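Local coordinates for uncharacterized protein (Leishmania major, PDB 2B4W), which is of unknown function but probably adopts a beta-propeller fold like its beta-fructosidase relatives and may bind or act on carbohydrates, at residues 135-140 with 145-150; 162-167 with 172-177. All coordinates share one frame; numbering follows the deposited sequence.

Interaction 1. Residues 135-140 with 145-150; sequences IRVLQL and LGVFSR
Val137 and Val147 form the apolar centre of a beta hairpin whose strands, 136-139 and 145-149, run antiparallel in what is probably a propeller blade. The two valines, a non-hydrogen-bonded pair, run alongside each other in the same direction, their CG1 methyls 3.9 Å apart. With Val147 CG1 anti to its backbone N (chi1 -169°), this methyl also meets Ile135 CG2 at 4.2 Å, the two side chains meeting at a slant. Farther along the same face, Leu145 CD1 reaches Val137 CB at 4.0 Å, and Ile89 of strand 84-89 covers this end. On the other face, Leu140 CG comes up to Gly146 N, while the Phe148 ring turns an edge toward Arg136 O and packs against Val192, Ala195 and Val203. Between the faces, Arg136 and Phe148 exchange two backbone hydrogen bonds, Phe148 N to Arg136 O being 2.8 Å long and nearly straight. Leu138 and Gly146 form a second such pair. At the polar edge the Arg136 guanidinium heads out from the hairpin, NE bonding to Asn193 O and the group making a cation-pi contact with Tyr85. Its NH1 folds back to Ile135 O at 2.9 Å, 61° above the carbonyl plane.

Interaction 2. Residues 162-167 with 172-177; sequences VILNSI and AEVIAK
The short helix 172-176 belongs to the connection that leads from strand 159-164 to strand 180-181 of the same antiparallel sheet, and this contact brings one corner of the helix against the end of the strand that precedes it. The packing is small, with 124 Å² buried in all, and rests on Leu164 and Val174. Their side chains approach at a slant, and the forked end of Leu164 meets a single methyl: Val174 CG2 lies 3.9 Å from Leu164 CD1 and 4.0 Å from Leu164 CD2, touching both branches almost equally. With Val174 CG1 anti to the carbonyl carbon (chi1 -56°), CG2 falls between backbone N and carbonyl carbon and faces Leu164; both side chains start toward the other segment. The second contact is looser and involves the backbone, Val162 CG1 standing 4.3 Å from Val174 O. Within the helical turn Ala176 N bonds Ala172 O and Lys177 N bonds Glu173 O, both at 3.0 Å, while Val174 O takes a weak bond from Lys177 N. Leu164 is buried, but Val174 is exposed and touches a crystal neighbour, so the apolar pair lies at the border between interior and surface. Ile175, the next residue of the helix, points away from the strand and packs on Pro129 and Met132. On the sheet side Leu164 touches Val147 of strand 145-149, while at the start of the helix Ala172 touches Arg127 of strand 121-127.

In the fold
Interaction 1 precedes interaction 2 in sequence, the hairpin coming before the strand-to-helix contact, and their centres lie about 8 Å apart. They share one four-stranded antiparallel sheet, ordered 136-139, 145-149, 159-164, 180-181. Strand 145-149 joins them, pairing with 136-139 on one edge and 159-164 on the other: Leu145 O and Val147 O probably accept hydrogen bonds from Leu164 N and Val162 N, at 2.7 and 2.8 Å. The centre of interaction 1 is about 12 Å, and that of interaction 2 about 19 Å, from the centre of the chain, so the blade is built from the inside outward, consistent with a beta-propeller, with helix 172-176 lying against its outer part.

Interaction 1. Residues 135-140 with 145-150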
# COMPACT_ATOMS: atom_id res chain seq x y z
N ILE A 135 -2.44 6.30 6.41
CA ILE A 135 -3.64 5.81 7.06
C ILE A 135 -4.35 4.78 6.17
O ILE A 135 -4.55 5.06 4.98
CB ILE A 135 -4.66 6.93 7.38
CG1 ILE A 135 -4.11 8.08 8.22
CG2 ILE A 135 -5.91 6.30 8.02
CD1 ILE A 135 -4.61 9.47 7.90
N ARG A 136 -4.69 3.63 6.75
CA ARG A 136 -5.24 2.47 6.08
C ARG A 136 -6.36 1.79 6.86
O ARG A 136 -6.45 1.81 8.09
CB ARG A 136 -4.19 1.37 5.84
CG ARG A 136 -3.02 1.72 4.95
CD ARG A 136 -3.51 2.34 3.65
NE ARG A 136 -2.43 2.68 2.72
CZ ARG A 136 -1.86 3.86 2.55
NH1 ARG A 136 -2.21 4.93 3.25
NH2 ARG A 136 -0.90 4.01 1.66
N VAL A 137 -7.24 1.14 6.09
CA VAL A 137 -8.36 0.45 6.72
C VAL A 137 -8.56 -0.93 6.12
O VAL A 137 -8.03 -1.20 5.04
CB VAL A 137 -9.68 1.21 6.55
CG1 VAL A 137 -9.53 2.66 7.01
CG2 VAL A 137 -10.17 1.19 5.10
N LEU A 138 -9.38 -1.68 6.83
CA LEU A 138 -9.97 -2.92 6.38
C LEU A 138 -11.22 -3.28 7.20
O LEU A 138 -11.47 -2.81 8.29
CB LEU A 138 -9.02 -4.11 6.42
CG LEU A 138 -8.48 -4.83 7.63
CD1 LEU A 138 -9.39 -5.68 8.48
CD2 LEU A 138 -7.46 -5.87 7.09
N GLN A 139 -11.95 -4.22 6.61
CA GLN A 139 -13.08 -4.85 7.28
C GLN A 139 -12.63 -6.08 8.07
O GLN A 139 -11.98 -6.95 7.48
CB GLN A 139 -14.11 -5.27 6.23
CG GLN A 139 -15.38 -5.85 6.89
CD GLN A 139 -16.57 -5.30 6.12
OE1 GLN A 139 -16.47 -5.25 4.90
NE2 GLN A 139 -17.62 -4.91 6.82
N LEU A 140 -12.94 -6.12 9.36
CA LEU A 140 -12.53 -7.16 10.29
C LEU A 140 -13.46 -8.37 10.23
O LEU A 140 -14.50 -8.34 9.58
CB LEU A 140 -12.49 -6.65 11.75
CG LEU A 140 -11.46 -5.55 12.01
CD1 LEU A 140 -11.71 -4.84 13.34
CD2 LEU A 140 -10.05 -6.12 11.99
N LEU A 145 -14.68 -2.06 11.40
CA LEU A 145 -13.60 -1.44 10.65
C LEU A 145 -12.32 -1.31 11.44
O LEU A 145 -12.24 -0.59 12.44
CB LEU A 145 -14.07 -0.06 10.15
CG LEU A 145 -13.15 0.67 9.18
CD1 LEU A 145 -13.33 0.18 7.75
CD2 LEU A 145 -13.40 2.17 9.24
N GLY A 146 -11.27 -2.02 11.00
CA GLY A 146 -9.96 -1.78 11.56
C GLY A 146 -9.31 -0.57 10.91
O GLY A 146 -9.34 -0.42 9.68
N VAL A 147 -8.73 0.31 11.72
CA VAL A 147 -8.06 1.47 11.14
C VAL A 147 -6.65 1.62 11.70
O VAL A 147 -6.39 1.59 12.90
CB VAL A 147 -8.84 2.79 11.36
CG1 VAL A 147 -8.23 3.90 10.50
CG2 VAL A 147 -10.33 2.63 11.04
N PHE A 148 -5.72 1.80 10.76
CA PHE A 148 -4.33 2.08 11.08
C PHE A 148 -3.97 3.54 10.80
O PHE A 148 -4.21 4.06 9.71
CB PHE A 148 -3.38 1.23 10.26
CG PHE A 148 -3.49 -0.27 10.48
CD1 PHE A 148 -4.37 -1.06 9.75
CD2 PHE A 148 -2.68 -0.86 11.43
CE1 PHE A 148 -4.46 -2.43 9.96
CE2 PHE A 148 -2.76 -2.22 11.64
CZ PHE A 148 -3.63 -3.00 10.90
N SER A 149 -3.37 4.18 11.79
CA SER A 149 -2.89 5.55 11.67
C SER A 149 -1.38 5.58 11.54
O SER A 149 -0.75 4.53 11.65
CB SER A 149 -3.28 6.32 12.94
OG SER A 149 -2.60 5.73 14.05
N ARG A 150 -0.80 6.75 11.30
CA ARG A 150 0.65 6.86 11.15
C ARG A 150 1.14 8.26 11.51
O ARG A 150 1.59 9.01 10.65
CB ARG A 150 1.10 6.51 9.73
CG ARG A 150 2.41 5.75 9.66
CD ARG A 150 3.60 6.59 10.11
NE ARG A 150 3.74 7.71 9.20
CZ ARG A 150 4.62 7.92 8.24
NH1 ARG A 150 5.58 7.04 7.97
NH2 ARG A 150 4.55 9.03 7.52

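Interaction 2. Residues 162-167 with 172-177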
# COMPACT_ATOMS: atom_id res chain seq x y z
N VAL A 162 -6.90 1.46 15.69
CA VAL A 162 -8.16 1.48 16.42
C VAL A 162 -9.28 0.82 15.65
O VAL A 162 -9.47 0.90 14.43
CB VAL A 162 -8.56 2.93 16.77
CG1 VAL A 162 -9.01 3.66 15.51
CG2 VAL A 162 -9.64 2.92 17.84
N ILE A 163 -10.10 0.08 16.40
CA ILE A 163 -11.25 -0.54 15.76
C ILE A 163 -12.46 0.38 15.78
O ILE A 163 -12.86 0.76 16.89
CB ILE A 163 -11.65 -1.85 16.47
CG1 ILE A 163 -10.56 -2.92 16.46
CG2 ILE A 163 -12.96 -2.36 15.90
CD1 ILE A 163 -10.79 -4.09 17.39
N LEU A 164 -13.05 0.71 14.64
CA LEU A 164 -14.27 1.54 14.68
C LEU A 164 -15.50 0.73 14.29
O LEU A 164 -15.35 -0.37 13.75
CB LEU A 164 -14.13 2.73 13.75
CG LEU A 164 -12.99 3.71 13.87
CD1 LEU A 164 -13.07 4.73 12.73
CD2 LEU A 164 -13.01 4.44 15.20
N ASN A 165 -16.71 1.24 14.56
CA ASN A 165 -17.93 0.54 14.22
C ASN A 165 -18.17 0.45 12.72
O ASN A 165 -18.77 -0.53 12.26
CB ASN A 165 -19.19 1.16 14.85
CG ASN A 165 -19.18 1.04 16.36
OD1 ASN A 165 -18.97 -0.05 16.90
ND2 ASN A 165 -19.37 2.16 17.04
N SER A 166 -17.74 1.46 11.98
CA SER A 166 -18.00 1.53 10.56
C SER A 166 -17.32 2.72 9.91
O SER A 166 -16.78 3.57 10.59
CB SER A 166 -19.50 1.69 10.26
OG SER A 166 -19.91 2.97 10.70
N ILE A 167 -17.43 2.70 8.57
CA ILE A 167 -16.74 3.71 7.78
C ILE A 167 -17.27 5.12 8.03
O ILE A 167 -16.57 6.11 7.84
CB ILE A 167 -16.83 3.41 6.27
CG1 ILE A 167 -15.67 3.97 5.46
CG2 ILE A 167 -18.17 3.92 5.75
CD1 ILE A 167 -14.28 3.57 5.85
N ALA A 172 -10.81 12.63 11.17
CA ALA A 172 -9.48 13.06 11.61
C ALA A 172 -9.24 12.84 13.09
O ALA A 172 -8.18 12.40 13.53
CB ALA A 172 -9.27 14.53 11.25
N GLU A 173 -10.26 13.12 13.91
CA GLU A 173 -10.04 12.99 15.35
C GLU A 173 -9.83 11.55 15.81
O GLU A 173 -8.81 11.25 16.44
CB GLU A 173 -11.24 13.60 16.08
CG GLU A 173 -11.51 15.03 15.65
CD GLU A 173 -12.39 15.16 14.43
OE1 GLU A 173 -12.83 14.15 13.84
OE2 GLU A 173 -12.66 16.33 14.04
N VAL A 174 -10.77 10.66 15.52
CA VAL A 174 -10.60 9.28 15.99
C VAL A 174 -9.32 8.67 15.43
O VAL A 174 -8.61 7.87 16.05
CB VAL A 174 -11.82 8.41 15.65
CG1 VAL A 174 -13.09 9.02 16.22
CG2 VAL A 174 -11.97 8.21 14.15
N ILE A 175 -8.99 9.05 14.20
CA ILE A 175 -7.76 8.59 13.57
C ILE A 175 -6.58 8.96 14.45
O ILE A 175 -5.83 8.13 14.92
CB ILE A 175 -7.67 9.20 12.15
CG1 ILE A 175 -8.67 8.56 11.18
CG2 ILE A 175 -6.24 9.13 11.66
CD1 ILE A 175 -8.64 9.02 9.75
N ALA A 176 -6.45 10.26 14.68
CA ALA A 176 -5.42 10.84 15.52
C ALA A 176 -5.28 10.20 16.89
O ALA A 176 -4.18 10.04 17.42
CB ALA A 176 -5.74 12.33 15.69
N LYS A 177 -6.41 9.84 17.50
CA LYS A 177 -6.33 9.31 18.86
C LYS A 177 -6.10 7.80 18.88
O LYS A 177 -6.09 7.18 19.95